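Local coordinates for protein MccF (Escherichia coli, PDB 4IIY) that probably acts as a serine carboxypeptidase-like hydrolase of the S66 family that gives its host self-immunity to the antibiotic microcin C7, at residues Ser195-Tyr200 / Ser361-Tyr366; Leu160-Gly165 / Leu345-Lys350; Ser234-Gly239 / Ala352-Asn357. The protein carries 1 engineered substitution. All blocks are in the same frame, centred on the assembly; numbering follows the deposited sequence.

Interaction 1 (Ser195-Tyr200 / Ser361-Tyr366). With EDO (1,2-ethanediol), chain Q; EDO (1,2-ethanediol), chain O.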
ATOM      1  N   SER B 195      -8.601 -25.379 -27.651  1.00 22.73           N
ATOM      2  CA  SER B 195      -9.068 -26.752 -27.516  1.00 26.17           C
ATOM      3  C   SER B 195      -8.128 -27.525 -26.604  1.00 19.63           C
ATOM      4  O   SER B 195      -6.914 -27.519 -26.809  1.00 26.73           O
ATOM      5  CB  SER B 195      -9.146 -27.432 -28.883  1.00 28.01           C
ATOM      6  OG  SER B 195      -9.680 -28.740 -28.764  1.00 36.99           O
ATOM      7  N   GLY B 196      -8.687 -28.187 -25.599  1.00 21.92           N
ATOM      8  CA  GLY B 196      -7.883 -28.911 -24.638  1.00 20.07           C
ATOM      9  C   GLY B 196      -7.149 -27.949 -23.726  1.00 17.70           C
ATOM     10  O   GLY B 196      -7.101 -26.735 -23.988  1.00 20.10           O
ATOM     11  N   ILE B 197      -6.580 -28.482 -22.654  1.00 15.71           N
ATOM     12  CA  ILE B 197      -5.871 -27.651 -21.694  1.00 14.38           C
ATOM     13  C   ILE B 197      -4.561 -27.163 -22.294  1.00 12.35           C
ATOM     14  O   ILE B 197      -4.036 -27.751 -23.247  1.00 13.30           O
ATOM     15  CB  ILE B 197      -5.614 -28.385 -20.351  1.00 13.89           C
ATOM     16  CG1 ILE B 197      -4.463 -29.393 -20.462  1.00 17.42           C
ATOM     17  CG2 ILE B 197      -6.897 -29.056 -19.852  1.00 16.64           C
ATOM     18  CD1 ILE B 197      -4.114 -30.058 -19.142  1.00 15.97           C
ATOM     19  N   TYR B 198      -4.051 -26.065 -21.749  1.00 11.42           N
ATOM     20  CA  TYR B 198      -2.735 -25.577 -22.120  1.00 10.00           C
ATOM     21  C   TYR B 198      -1.801 -25.681 -20.917  1.00 10.38           C
ATOM     22  O   TYR B 198      -2.065 -25.074 -19.878  1.00 11.44           O
ATOM     23  CB  TYR B 198      -2.776 -24.121 -22.595  1.00 11.02           C
ATOM     24  CG  TYR B 198      -1.371 -23.622 -22.751  1.00  9.78           C
ATOM     25  CD1 TYR B 198      -0.623 -23.968 -23.867  1.00 11.50           C
ATOM     26  CD2 TYR B 198      -0.746 -22.905 -21.736  1.00  9.75           C
ATOM     27  CE1 TYR B 198       0.701 -23.573 -23.996  1.00 12.96           C
ATOM     28  CE2 TYR B 198       0.573 -22.508 -21.858  1.00 10.66           C
ATOM     29  CZ  TYR B 198       1.289 -22.840 -22.988  1.00 11.67           C
ATOM     30  OH  TYR B 198       2.602 -22.443 -23.095  1.00 13.54           O
ATOM     31  N   THR B 199      -0.701 -26.422 -21.054  1.00  9.29           N
ATOM     32  CA  THR B 199       0.263 -26.582 -19.974  1.00  8.77           C
ATOM     33  C   THR B 199       1.484 -25.699 -20.220  1.00  9.38           C
ATOM     34  O   THR B 199       2.127 -25.780 -21.271  1.00 10.56           O
ATOM     35  CB  THR B 199       0.679 -28.061 -19.816  1.00  8.96           C
ATOM     36  OG1 THR B 199      -0.498 -28.856 -19.597  1.00 10.53           O
ATOM     37  CG2 THR B 199       1.639 -28.234 -18.643  1.00 10.48           C
ATOM     38  N   TYR B 200       1.799 -24.841 -19.253  1.00  8.12           N
ATOM     39  CA  TYR B 200       2.904 -23.904 -19.404  1.00  8.50           C
ATOM     40  C   TYR B 200       4.259 -24.589 -19.530  1.00  9.15           C
ATOM     41  O   TYR B 200       4.536 -25.582 -18.850  1.00 10.84           O
ATOM     42  CB  TYR B 200       2.943 -22.925 -18.229  1.00  9.59           C
ATOM     43  CG  TYR B 200       1.945 -21.805 -18.360  1.00  8.80           C
ATOM     44  CD1 TYR B 200       2.245 -20.664 -19.104  1.00  8.45           C
ATOM     45  CD2 TYR B 200       0.703 -21.881 -17.746  1.00  9.35           C
ATOM     46  CE1 TYR B 200       1.339 -19.639 -19.239  1.00  9.10           C
ATOM     47  CE2 TYR B 200      -0.215 -20.853 -17.876  1.00  9.08           C
ATOM     48  CZ  TYR B 200       0.112 -19.741 -18.621  1.00  8.74           C
ATOM     49  OH  TYR B 200      -0.811 -18.729 -18.751  1.00 10.23           O
ATOM     50  N   SER B 361      -1.505 -25.494 -15.665  1.00  8.60           N
ATOM     51  CA  SER B 361      -2.235 -25.475 -16.921  1.00  8.83           C
ATOM     52  C   SER B 361      -3.441 -24.545 -16.861  1.00  9.39           C
ATOM     53  O   SER B 361      -4.046 -24.374 -15.799  1.00 10.16           O
ATOM     54  CB  SER B 361      -2.739 -26.880 -17.270  1.00  8.94           C
ATOM     55  OG  SER B 361      -1.684 -27.831 -17.295  1.00  9.18           O
ATOM     56  N   ILE B 362      -3.800 -23.984 -18.012  1.00  8.73           N
ATOM     57  CA  ILE B 362      -5.070 -23.287 -18.179  1.00 10.08           C
ATOM     58  C   ILE B 362      -6.110 -24.317 -18.623  1.00 10.38           C
ATOM     59  O   ILE B 362      -5.874 -25.069 -19.579  1.00 11.38           O
ATOM     60  CB  ILE B 362      -4.977 -22.180 -19.243  1.00  9.08           C
ATOM     61  CG1 ILE B 362      -3.773 -21.257 -18.999  1.00 10.75           C
ATOM     62  CG2 ILE B 362      -6.274 -21.393 -19.308  1.00 10.50           C
ATOM     63  CD1 ILE B 362      -3.424 -20.395 -20.200  1.00 10.50           C
ATOM     64  N   THR B 363      -7.246 -24.380 -17.931  1.00  9.62           N
ATOM     65  CA  THR B 363      -8.232 -25.418 -18.227  1.00 10.24           C
ATOM     66  C   THR B 363      -9.574 -24.880 -18.716  1.00 12.69           C
ATOM     67  O   THR B 363     -10.483 -25.660 -19.020  1.00 16.53           O
ATOM     68  CB  THR B 363      -8.471 -26.342 -17.019  1.00 11.25           C
ATOM     69  OG1 THR B 363      -9.036 -25.585 -15.942  1.00 13.82           O
ATOM     70  CG2 THR B 363      -7.167 -26.986 -16.569  1.00 14.21           C
ATOM     71  N   GLU B 364      -9.698 -23.561 -18.804  1.00 10.55           N
ATOM     72  CA  GLU B 364     -10.940 -22.929 -19.234  1.00 12.03           C
ATOM     73  C   GLU B 364     -10.675 -21.991 -20.409  1.00 11.27           C
ATOM     74  O   GLU B 364      -9.668 -21.277 -20.429  1.00 11.54           O
ATOM     75  CB  GLU B 364     -11.563 -22.161 -18.063  1.00 11.20           C
ATOM     76  CG  GLU B 364     -12.777 -21.332 -18.449  1.00 12.55           C
ATOM     77  CD  GLU B 364     -13.349 -20.527 -17.297  1.00 14.37           C
ATOM     78  OE1 GLU B 364     -12.855 -20.639 -16.161  1.00 13.35           O
ATOM     79  OE2 GLU B 364     -14.310 -19.763 -17.538  1.00 20.51           O
ATOM     80  N   GLN B 365     -11.579 -21.987 -21.387  1.00 11.24           N
ATOM     81  CA  GLN B 365     -11.473 -21.118 -22.552  1.00 10.25           C
ATOM     82  C   GLN B 365     -11.353 -19.655 -22.133  1.00 10.45           C
ATOM     83  O   GLN B 365     -12.100 -19.182 -21.277  1.00 10.77           O
ATOM     84  CB  GLN B 365     -12.699 -21.283 -23.452  1.00 12.66           C
ATOM     85  CG  GLN B 365     -12.638 -20.482 -24.730  1.00 13.53           C
ATOM     86  CD  GLN B 365     -13.872 -20.687 -25.595  1.00 17.68           C
ATOM     87  OE1 GLN B 365     -14.731 -21.516 -25.285  1.00 23.57           O
ATOM     88  NE2 GLN B 365     -13.967 -19.931 -26.678  1.00 17.72           N
ATOM     89  N   TYR B 366     -10.419 -18.941 -22.756  1.00 10.22           N
ATOM     90  CA  TYR B 366     -10.098 -17.575 -22.333  1.00  9.62           C
ATOM     91  C   TYR B 366     -10.056 -16.560 -23.481  1.00 10.71           C
ATOM     92  O   TYR B 366      -9.862 -15.369 -23.240  1.00 10.32           O
ATOM     93  CB  TYR B 366      -8.786 -17.566 -21.530  1.00  9.94           C
ATOM     94  CG  TYR B 366      -7.612 -18.114 -22.311  1.00  9.23           C
ATOM     95  CD1 TYR B 366      -6.858 -17.288 -23.136  1.00  9.07           C
ATOM     96  CD2 TYR B 366      -7.280 -19.459 -22.246  1.00  9.64           C
ATOM     97  CE1 TYR B 366      -5.788 -17.789 -23.869  1.00  9.52           C
ATOM     98  CE2 TYR B 366      -6.219 -19.970 -22.966  1.00  9.99           C
ATOM     99  CZ  TYR B 366      -5.476 -19.139 -23.776  1.00  9.05           C
ATOM    100  OH  TYR B 366      -4.429 -19.683 -24.502  1.00  9.88           O
TER
HETATM  101  C1  EDO Q 407      -7.763 -23.973 -22.172  1.00 19.70           C
HETATM  102  O1  EDO Q 407      -6.474 -24.051 -22.780  1.00 29.13           O
HETATM  103  C2  EDO Q 407      -8.694 -23.230 -23.119  1.00 21.07           C
HETATM  104  O2  EDO Q 407      -7.975 -22.818 -24.289  1.00 23.41           O
HETATM  105  C1  EDO O 405      -2.450 -26.907 -25.766  1.00 25.19           C
HETATM  106  O1  EDO O 405      -3.748 -27.329 -26.208  1.00 24.99           O
HETATM  107  C2  EDO O 405      -1.563 -26.551 -26.956  1.00 31.72           C
HETATM  108  O2  EDO O 405      -1.943 -25.296 -27.537  1.00 24.63           O
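With CG1 anti to the carbonyl carbon (chi1 -50°) and the chain then extended, Ile362 carries its CD1 methyl in between Tyr198 and Tyr200; Tyr198, whose ring is anti to its own backbone N (chi1 171°), meets that methyl with CD2 at 4.0 Å. Tyr200 meets the same branch with the far part of its ring: its CE2 lies 3.8 Å from Ile362 CG1, and Tyr200 OH lies 3.4 Å from Ile362 CD1. The two rings also touch each other, CE2 of Tyr198 standing over one face of Tyr200 near the rim. Isoleucine suits this place because its long CG1-CD1 branch reaches both rings, and helix 178-191 covers the same side through Ile189. The hydroxyl of Tyr200 is satisfied by the carbonyl of Thr344.

Behind the side chains the strands pair antiparallel. Tyr198 and Ile362 form a hydrogen-bonded pair, Tyr198 N giving to Ile362 O at 3.0 Å and Ile362 N to Tyr198 O at 2.8 Å. On the other face Thr199 OG1 and Ser361 OG lie 2.8 Å apart, two small hydroxyls matched across a non-hydrogen-bonded pair. Farther along, CG2 of Ile197 lies beside CG2 of Thr363, the two side chains pointing the same way. One ethanediol, probably from the crystallisation liquor, hydrogen-bonds through its O1 hydroxyl to Gly196 O.

One side is thus mainly aromatic and aliphatic, with tyrosine hydroxyls at its ends, and the Thr199/Ser361 face bears small hydroxyls, while the backbone bonds join strand 198-199 to the sheet as its outermost strand.

Interaction 2 (Leu160-Gly165 / Leu345-Lys350)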
ATOM      1  N   LEU B 160     -14.834  -9.318 -18.384  1.00  9.57           N
ATOM      2  CA  LEU B 160     -13.862  -9.575 -19.447  1.00 10.50           C
ATOM      3  C   LEU B 160     -12.606 -10.258 -18.913  1.00  9.30           C
ATOM      4  O   LEU B 160     -12.031  -9.831 -17.909  1.00 10.29           O
ATOM      5  CB  LEU B 160     -13.469  -8.266 -20.125  1.00 10.90           C
ATOM      6  CG  LEU B 160     -12.422  -8.336 -21.240  1.00 10.27           C
ATOM      7  CD1 LEU B 160     -12.903  -9.191 -22.416  1.00 10.84           C
ATOM      8  CD2 LEU B 160     -12.082  -6.932 -21.708  1.00 12.05           C
ATOM      9  N   ILE B 161     -12.186 -11.320 -19.586  1.00  8.52           N
ATOM     10  CA  ILE B 161     -10.932 -11.977 -19.251  1.00  8.15           C
ATOM     11  C   ILE B 161      -9.783 -11.159 -19.831  1.00  8.42           C
ATOM     12  O   ILE B 161      -9.628 -11.050 -21.054  1.00  8.80           O
ATOM     13  CB  ILE B 161     -10.900 -13.422 -19.770  1.00  8.41           C
ATOM     14  CG1 ILE B 161     -12.071 -14.217 -19.170  1.00  9.62           C
ATOM     15  CG2 ILE B 161      -9.549 -14.063 -19.469  1.00  9.06           C
ATOM     16  CD1 ILE B 161     -12.151 -14.166 -17.651  1.00 10.32           C
ATOM     17  N   THR B 162      -9.030 -10.530 -18.926  1.00  9.29           N
ATOM     18  CA  THR B 162      -7.844  -9.738 -19.250  1.00  8.68           C
ATOM     19  C   THR B 162      -6.582 -10.541 -18.902  1.00  9.15           C
ATOM     20  O   THR B 162      -6.673 -11.639 -18.345  1.00 10.56           O
ATOM     21  CB  THR B 162      -7.837  -8.399 -18.484  1.00  9.51           C
ATOM     22  OG1 THR B 162      -7.704  -8.638 -17.075  1.00  9.23           O
ATOM     23  CG2 THR B 162      -9.107  -7.616 -18.760  1.00 10.02           C
ATOM     24  N   PHE B 163      -5.411 -10.001 -19.247  1.00  7.74           N
ATOM     25  CA  PHE B 163      -4.170 -10.774 -19.219  1.00  7.42           C
ATOM     26  C   PHE B 163      -3.054 -10.123 -18.425  1.00  6.98           C
ATOM     27  O   PHE B 163      -2.726  -8.954 -18.646  1.00  7.65           O
ATOM     28  CB  PHE B 163      -3.697 -11.032 -20.653  1.00  7.49           C
ATOM     29  CG  PHE B 163      -4.653 -11.874 -21.444  1.00  7.44           C
ATOM     30  CD1 PHE B 163      -4.462 -13.237 -21.558  1.00  8.13           C
ATOM     31  CD2 PHE B 163      -5.783 -11.309 -22.014  1.00  8.69           C
ATOM     32  CE1 PHE B 163      -5.380 -14.021 -22.261  1.00  7.49           C
ATOM     33  CE2 PHE B 163      -6.703 -12.086 -22.708  1.00  9.33           C
ATOM     34  CZ  PHE B 163      -6.496 -13.442 -22.831  1.00  8.59           C
ATOM     35  N   TYR B 164      -2.479 -10.896 -17.502  1.00  6.56           N
ATOM     36  CA  TYR B 164      -1.264 -10.501 -16.808  1.00  6.11           C
ATOM     37  C   TYR B 164      -0.119 -10.916 -17.713  1.00  5.63           C
ATOM     38  O   TYR B 164       0.105 -12.108 -17.918  1.00  8.49           O
ATOM     39  CB  TYR B 164      -1.137 -11.192 -15.443  1.00  7.32           C
ATOM     40  CG  TYR B 164      -0.369 -10.334 -14.462  1.00  6.16           C
ATOM     41  CD1 TYR B 164      -0.968  -9.206 -13.914  1.00  7.24           C
ATOM     42  CD2 TYR B 164       0.956 -10.606 -14.121  1.00  6.34           C
ATOM     43  CE1 TYR B 164      -0.302  -8.390 -13.048  1.00  6.71           C
ATOM     44  CE2 TYR B 164       1.649  -9.784 -13.234  1.00  6.93           C
ATOM     45  CZ  TYR B 164       1.002  -8.672 -12.706  1.00  6.71           C
ATOM     46  OH  TYR B 164       1.633  -7.792 -11.844  1.00  7.06           O
ATOM     47  N   GLY B 165       0.593  -9.955 -18.281  1.00  6.21           N
ATOM     48  CA  GLY B 165       1.597 -10.283 -19.270  1.00  7.93           C
ATOM     49  C   GLY B 165       2.340  -9.052 -19.728  1.00  6.82           C
ATOM     50  O   GLY B 165       2.268  -8.000 -19.089  1.00  6.85           O
ATOM     51  N   LEU B 345      -0.553 -14.761 -18.746  1.00  7.94           N
ATOM     52  CA  LEU B 345      -1.538 -15.478 -17.933  1.00  8.24           C
ATOM     53  C   LEU B 345      -2.919 -14.820 -18.003  1.00  7.24           C
ATOM     54  O   LEU B 345      -3.080 -13.663 -17.606  1.00  7.91           O
ATOM     55  CB  LEU B 345      -1.080 -15.475 -16.474  1.00  9.06           C
ATOM     56  CG  LEU B 345      -1.994 -16.155 -15.456  1.00 10.37           C
ATOM     57  CD1 LEU B 345      -1.980 -17.661 -15.644  1.00 14.43           C
ATOM     58  CD2 LEU B 345      -1.572 -15.792 -14.037  1.00 11.22           C
ATOM     59  N   PRO B 346      -3.935 -15.543 -18.490  1.00  7.52           N
ATOM     60  CA  PRO B 346      -5.291 -14.986 -18.400  1.00  8.36           C
ATOM     61  C   PRO B 346      -5.746 -14.979 -16.940  1.00  7.42           C
ATOM     62  O   PRO B 346      -5.503 -15.947 -16.209  1.00  9.42           O
ATOM     63  CB  PRO B 346      -6.129 -15.971 -19.226  1.00  8.25           C
ATOM     64  CG  PRO B 346      -5.395 -17.277 -19.105  1.00 10.20           C
ATOM     65  CD  PRO B 346      -3.922 -16.898 -19.070  1.00  8.15           C
ATOM     66  N   LEU B 347      -6.383 -13.897 -16.516  1.00  8.77           N
ATOM     67  CA  LEU B 347      -6.932 -13.788 -15.169  1.00  8.83           C
ATOM     68  C   LEU B 347      -8.446 -13.980 -15.169  1.00  8.24           C
ATOM     69  O   LEU B 347      -9.144 -13.451 -16.035  1.00  8.52           O
ATOM     70  CB  LEU B 347      -6.614 -12.416 -14.582  1.00  9.85           C
ATOM     71  CG  LEU B 347      -5.134 -12.064 -14.439  1.00 12.82           C
ATOM     72  CD1 LEU B 347      -4.977 -10.598 -14.086  1.00 14.96           C
ATOM     73  CD2 LEU B 347      -4.494 -12.934 -13.389  1.00 15.32           C
ATOM     74  N   GLY B 348      -8.947 -14.732 -14.190  1.00  8.18           N
ATOM     75  CA  GLY B 348     -10.379 -14.928 -14.041  1.00  9.83           C
ATOM     76  C   GLY B 348     -10.924 -16.195 -14.667  1.00  9.17           C
ATOM     77  O   GLY B 348     -12.141 -16.376 -14.735  1.00  9.97           O
ATOM     78  N   VAL B 349     -10.035 -17.071 -15.126  1.00  9.11           N
ATOM     79  CA  VAL B 349     -10.422 -18.388 -15.637  1.00  8.86           C
ATOM     80  C   VAL B 349      -9.751 -19.481 -14.816  1.00  9.18           C
ATOM     81  O   VAL B 349      -8.809 -19.218 -14.064  1.00  9.53           O
ATOM     82  CB  VAL B 349     -10.050 -18.580 -17.128  1.00  9.46           C
ATOM     83  CG1 VAL B 349     -10.801 -17.585 -18.003  1.00 11.80           C
ATOM     84  CG2 VAL B 349      -8.532 -18.470 -17.348  1.00 12.19           C
ATOM     85  N   LYS B 350     -10.233 -20.713 -14.967  1.00  9.00           N
ATOM     86  CA  LYS B 350      -9.685 -21.834 -14.225  1.00  9.12           C
ATOM     87  C   LYS B 350      -8.293 -22.251 -14.700  1.00  9.02           C
ATOM     88  O   LYS B 350      -8.030 -22.372 -15.900  1.00  9.21           O
ATOM     89  CB  LYS B 350     -10.634 -23.039 -14.278  1.00 10.49           C
ATOM     90  CG  LYS B 350     -11.899 -22.853 -13.451  1.00 13.89           C
ATOM     91  CD  LYS B 350     -12.837 -24.038 -13.606  1.00 20.17           C
ATOM     92  CE  LYS B 350     -14.154 -23.788 -12.891  1.00 31.27           C
ATOM     93  NZ  LYS B 350     -15.117 -24.913 -13.079  1.00 42.02           N
TER
HETATM   94  O   HOH W   1      -9.494 -10.690 -16.013  1.00 12.95           O
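Leu345 O receives Tyr164 N at 2.8 Å, and Leu345 N returns a bond of 2.9 Å to Tyr164 O, closing a hydrogen-bonded antiparallel pair. Two residues along each strand, Leu347 N reaches Thr162 O in a practically straight bond (179°). A water then takes over: it accepts from Thr162 N and donates to Leu347 O, filling in where the strands diverge.

Pro346 suits its place between these bonds, since in a non-hydrogen-bonded pair with Phe163 it needs no amide proton toward that strand. Its CB touches Phe163 CE1 at 3.7 Å and, from another direction, the CG2 branch of Ile161. The other branch of Ile161, placed beside its backbone N (chi1 -59°), carries CD1 to Val349 CG1 at 3.7 Å. A positive phi suits Gly348, and Ile161 CD1 packs close over this position.

On the opposite face CB of Tyr164 meets CD1 of Leu347, while the phenol leads away to Glu270, a predicted charge-relay residue, and to the backbone N of Ala145, an engineered residue at the position of the predicted nucleophile. The pair thus joins the two LD-carboxypeptidase family regions at the edge of the mixed sheet, beside the predicted S66 active site.

Interaction 3 (Ser234-Gly239 / Ala352-Asn357)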
ATOM      1  N   SER B 234       0.759 -31.433  -2.599  1.00 14.70           N
ATOM      2  CA  SER B 234       0.592 -32.655  -3.369  1.00 14.48           C
ATOM      3  C   SER B 234      -0.767 -32.640  -4.045  1.00 13.29           C
ATOM      4  O   SER B 234      -1.626 -31.808  -3.727  1.00 16.32           O
ATOM      5  CB  SER B 234       0.725 -33.892  -2.471  1.00 18.05           C
ATOM      6  OG  SER B 234      -0.333 -33.952  -1.531  1.00 23.07           O
ATOM      7  N   GLY B 235      -0.966 -33.561  -4.974  1.00 13.51           N
ATOM      8  CA  GLY B 235      -2.218 -33.642  -5.694  1.00 15.06           C
ATOM      9  C   GLY B 235      -2.384 -32.508  -6.683  1.00 12.63           C
ATOM     10  O   GLY B 235      -1.418 -31.828  -7.043  1.00 15.29           O
ATOM     11  N   LYS B 236      -3.616 -32.310  -7.126  1.00 13.22           N
ATOM     12  CA  LYS B 236      -3.937 -31.321  -8.141  1.00 12.59           C
ATOM     13  C   LYS B 236      -5.022 -30.396  -7.610  1.00 13.33           C
ATOM     14  O   LYS B 236      -6.013 -30.853  -7.024  1.00 14.78           O
ATOM     15  CB  LYS B 236      -4.408 -32.027  -9.420  1.00 19.49           C
ATOM     16  CG  LYS B 236      -4.570 -31.117 -10.627  1.00 20.29           C
ATOM     17  CD  LYS B 236      -4.660 -31.909 -11.928  1.00 25.31           C
ATOM     18  CE  LYS B 236      -5.904 -32.773 -11.978  1.00 28.63           C
ATOM     19  NZ  LYS B 236      -6.081 -33.387 -13.327  1.00 23.89           N
ATOM     20  N   VAL B 237      -4.826 -29.093  -7.793  1.00 11.17           N
ATOM     21  CA  VAL B 237      -5.815 -28.092  -7.413  1.00 11.32           C
ATOM     22  C   VAL B 237      -6.263 -27.334  -8.648  1.00  9.93           C
ATOM     23  O   VAL B 237      -5.434 -26.811  -9.390  1.00 11.32           O
ATOM     24  CB  VAL B 237      -5.245 -27.080  -6.398  1.00 12.10           C
ATOM     25  CG1 VAL B 237      -6.270 -25.986  -6.106  1.00 13.25           C
ATOM     26  CG2 VAL B 237      -4.830 -27.789  -5.118  1.00 14.52           C
ATOM     27  N   GLU B 238      -7.570 -27.260  -8.862  1.00 10.46           N
ATOM     28  CA  GLU B 238      -8.130 -26.533  -9.992  1.00 11.09           C
ATOM     29  C   GLU B 238      -9.115 -25.486  -9.496  1.00 10.98           C
ATOM     30  O   GLU B 238     -10.011 -25.791  -8.703  1.00 11.47           O
ATOM     31  CB  GLU B 238      -8.836 -27.475 -10.971  1.00 12.33           C
ATOM     32  CG  GLU B 238      -9.416 -26.770 -12.185  1.00 14.63           C
ATOM     33  CD  GLU B 238      -9.926 -27.745 -13.228  1.00 23.44           C
ATOM     34  OE1 GLU B 238      -9.905 -28.966 -12.960  1.00 28.96           O
ATOM     35  OE2 GLU B 238     -10.341 -27.293 -14.317  1.00 19.77           O
ATOM     36  N   GLY B 239      -8.958 -24.248  -9.954  1.00  9.55           N
ATOM     37  CA  GLY B 239      -9.835 -23.170  -9.529  1.00  9.46           C
ATOM     38  C   GLY B 239      -9.589 -21.908 -10.328  1.00  9.65           C
ATOM     39  O   GLY B 239      -8.567 -21.779 -11.009  1.00  9.88           O
ATOM     40  N   ALA B 352      -5.269 -25.359 -13.485  1.00  8.68           N
ATOM     41  CA  ALA B 352      -5.006 -26.544 -12.678  1.00  9.09           C
ATOM     42  C   ALA B 352      -3.523 -26.612 -12.367  1.00  8.79           C
ATOM     43  O   ALA B 352      -2.690 -26.626 -13.282  1.00 10.18           O
ATOM     44  CB  ALA B 352      -5.466 -27.820 -13.394  1.00 11.40           C
ATOM     45  N   ILE B 353      -3.188 -26.633 -11.085  1.00  9.20           N
ATOM     46  CA  ILE B 353      -1.811 -26.822 -10.666  1.00 10.27           C
ATOM     47  C   ILE B 353      -1.651 -28.266 -10.214  1.00  9.79           C
ATOM     48  O   ILE B 353      -2.340 -28.715  -9.295  1.00 10.45           O
ATOM     49  CB  ILE B 353      -1.421 -25.886  -9.504  1.00  8.90           C
ATOM     50  CG1 ILE B 353      -1.712 -24.421  -9.847  1.00 11.02           C
ATOM     51  CG2 ILE B 353       0.051 -26.088  -9.142  1.00 10.62           C
ATOM     52  CD1 ILE B 353      -1.548 -23.487  -8.660  1.00 12.43           C
ATOM     53  N   ASP B 354      -0.753 -28.996 -10.867  1.00  9.99           N
ATOM     54  CA  ASP B 354      -0.461 -30.360 -10.461  1.00  9.55           C
ATOM     55  C   ASP B 354       0.811 -30.340  -9.642  1.00  9.60           C
ATOM     56  O   ASP B 354       1.913 -30.203 -10.171  1.00 10.77           O
ATOM     57  CB  ASP B 354      -0.312 -31.259 -11.683  1.00 11.05           C
ATOM     58  CG  ASP B 354      -0.194 -32.724 -11.318  1.00 11.50           C
ATOM     59  OD1 ASP B 354       0.322 -33.039 -10.232  1.00 12.74           O
ATOM     60  OD2 ASP B 354      -0.635 -33.561 -12.141  1.00 15.65           O
ATOM     61  N   PHE B 355       0.649 -30.440  -8.333  1.00  9.67           N
ATOM     62  CA  PHE B 355       1.781 -30.385  -7.423  1.00 11.68           C
ATOM     63  C   PHE B 355       2.654 -31.634  -7.475  1.00 11.62           C
ATOM     64  O   PHE B 355       3.846 -31.572  -7.173  1.00 17.01           O
ATOM     65  CB  PHE B 355       1.296 -30.097  -6.006  1.00 12.08           C
ATOM     66  CG  PHE B 355       0.801 -28.695  -5.834  1.00 10.44           C
ATOM     67  CD1 PHE B 355       1.677 -27.678  -5.499  1.00 11.58           C
ATOM     68  CD2 PHE B 355      -0.529 -28.383  -6.056  1.00 10.87           C
ATOM     69  CE1 PHE B 355       1.228 -26.380  -5.359  1.00 12.76           C
ATOM     70  CE2 PHE B 355      -0.976 -27.082  -5.924  1.00 11.45           C
ATOM     71  CZ  PHE B 355      -0.093 -26.087  -5.582  1.00 12.72           C
ATOM     72  N   ASP B 356       2.064 -32.755  -7.872  1.00 10.33           N
ATOM     73  CA  ASP B 356       2.825 -33.999  -7.973  1.00 13.51           C
ATOM     74  C   ASP B 356       3.703 -34.006  -9.219  1.00 11.58           C
ATOM     75  O   ASP B 356       4.861 -34.411  -9.169  1.00 14.16           O
ATOM     76  CB  ASP B 356       1.887 -35.209  -7.985  1.00 14.67           C
ATOM     77  CG  ASP B 356       1.092 -35.356  -6.696  1.00 15.59           C
ATOM     78  OD1 ASP B 356       1.561 -34.892  -5.637  1.00 18.05           O
ATOM     79  OD2 ASP B 356      -0.007 -35.943  -6.755  1.00 26.83           O
ATOM     80  N   ASN B 357       3.149 -33.544 -10.332  1.00  9.13           N
ATOM     81  CA  ASN B 357       3.887 -33.505 -11.596  1.00 10.82           C
ATOM     82  C   ASN B 357       4.594 -32.178 -11.869  1.00 10.04           C
ATOM     83  O   ASN B 357       5.236 -32.012 -12.904  1.00 11.93           O
ATOM     84  CB  ASN B 357       2.966 -33.891 -12.756  1.00 10.96           C
ATOM     85  CG  ASN B 357       2.548 -35.337 -12.687  1.00 10.80           C
ATOM     86  OD1 ASN B 357       1.369 -35.659 -12.494  1.00 12.72           O
ATOM     87  ND2 ASN B 357       3.514 -36.218 -12.810  1.00  9.64           N
TER
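Val237 and Phe355 meet on the tightly packed face of this strand pair, CG2 of the valine 4.0 Å from CE2 of the ring. Ile353 closes the group from within its own strand, its CG2 lying over one face of the phenyl toward the rim, and Phe231 and Pro329 pack against the ring from outside. The first torsion of Phe355 (chi1 -71°) swings its ring over toward 234-239, and the second (chi2 -87°) turns an edge to Gly235 O; the same oxygen accepts Phe355 N at 2.8 Å. Branched and aromatic residues suit this mostly buried side. The hydrogen-bonded pair of Val237 and Ile353 holds it in register: Val237 N bonds to Ile353 O at 2.9 Å. In return, Ile353 N bonds to Val237 O at 2.8 Å.

The other face is looser and more polar. Lys236 lies across from Asp354, but Lys236 NZ stays 5.6 Å from Asp354 OD2, too far for a contact, although the opposite charges may attract weakly. Small Ala352 faces Glu238, whose carboxylate goes on to Thr363. At the exposed end Asp356 OD1 takes Gly235 N at 2.9 Å, met from above the carboxylate plane; Gly235 itself has a positive phi that suits a residue without a side chain.

Asp354 OD1 accepts the amide of Asn357 three residues on, an Asx motif that turns the chain as strand 350-354 ends, at the end of an antiparallel pair inside the mixed sheet.

Interactions 1 and 3 belong to one mixed sheet, in the order 198-199, 359-362, 350-354, 236-245, with their centres about 14 Å apart; Ser361 O and Ala352 N link the two middle strands. The centre of interaction 2 lies about 12 Å from that of interaction 1 and about 19 Å from that of interaction 3, at the edge of the other mixed sheet, nearest the centre of the chain. The segments follow one another as 160-165, 195-200, 234-239, 345-350, 352-357 and 361-366, so the last three, almost continuous, pair back with three earlier, well-separated regions. Lys350, bonded through its backbone to Thr363 and Glu364, lies where the chain passes between sheets. The C-terminal run thereby ties the two sheets together.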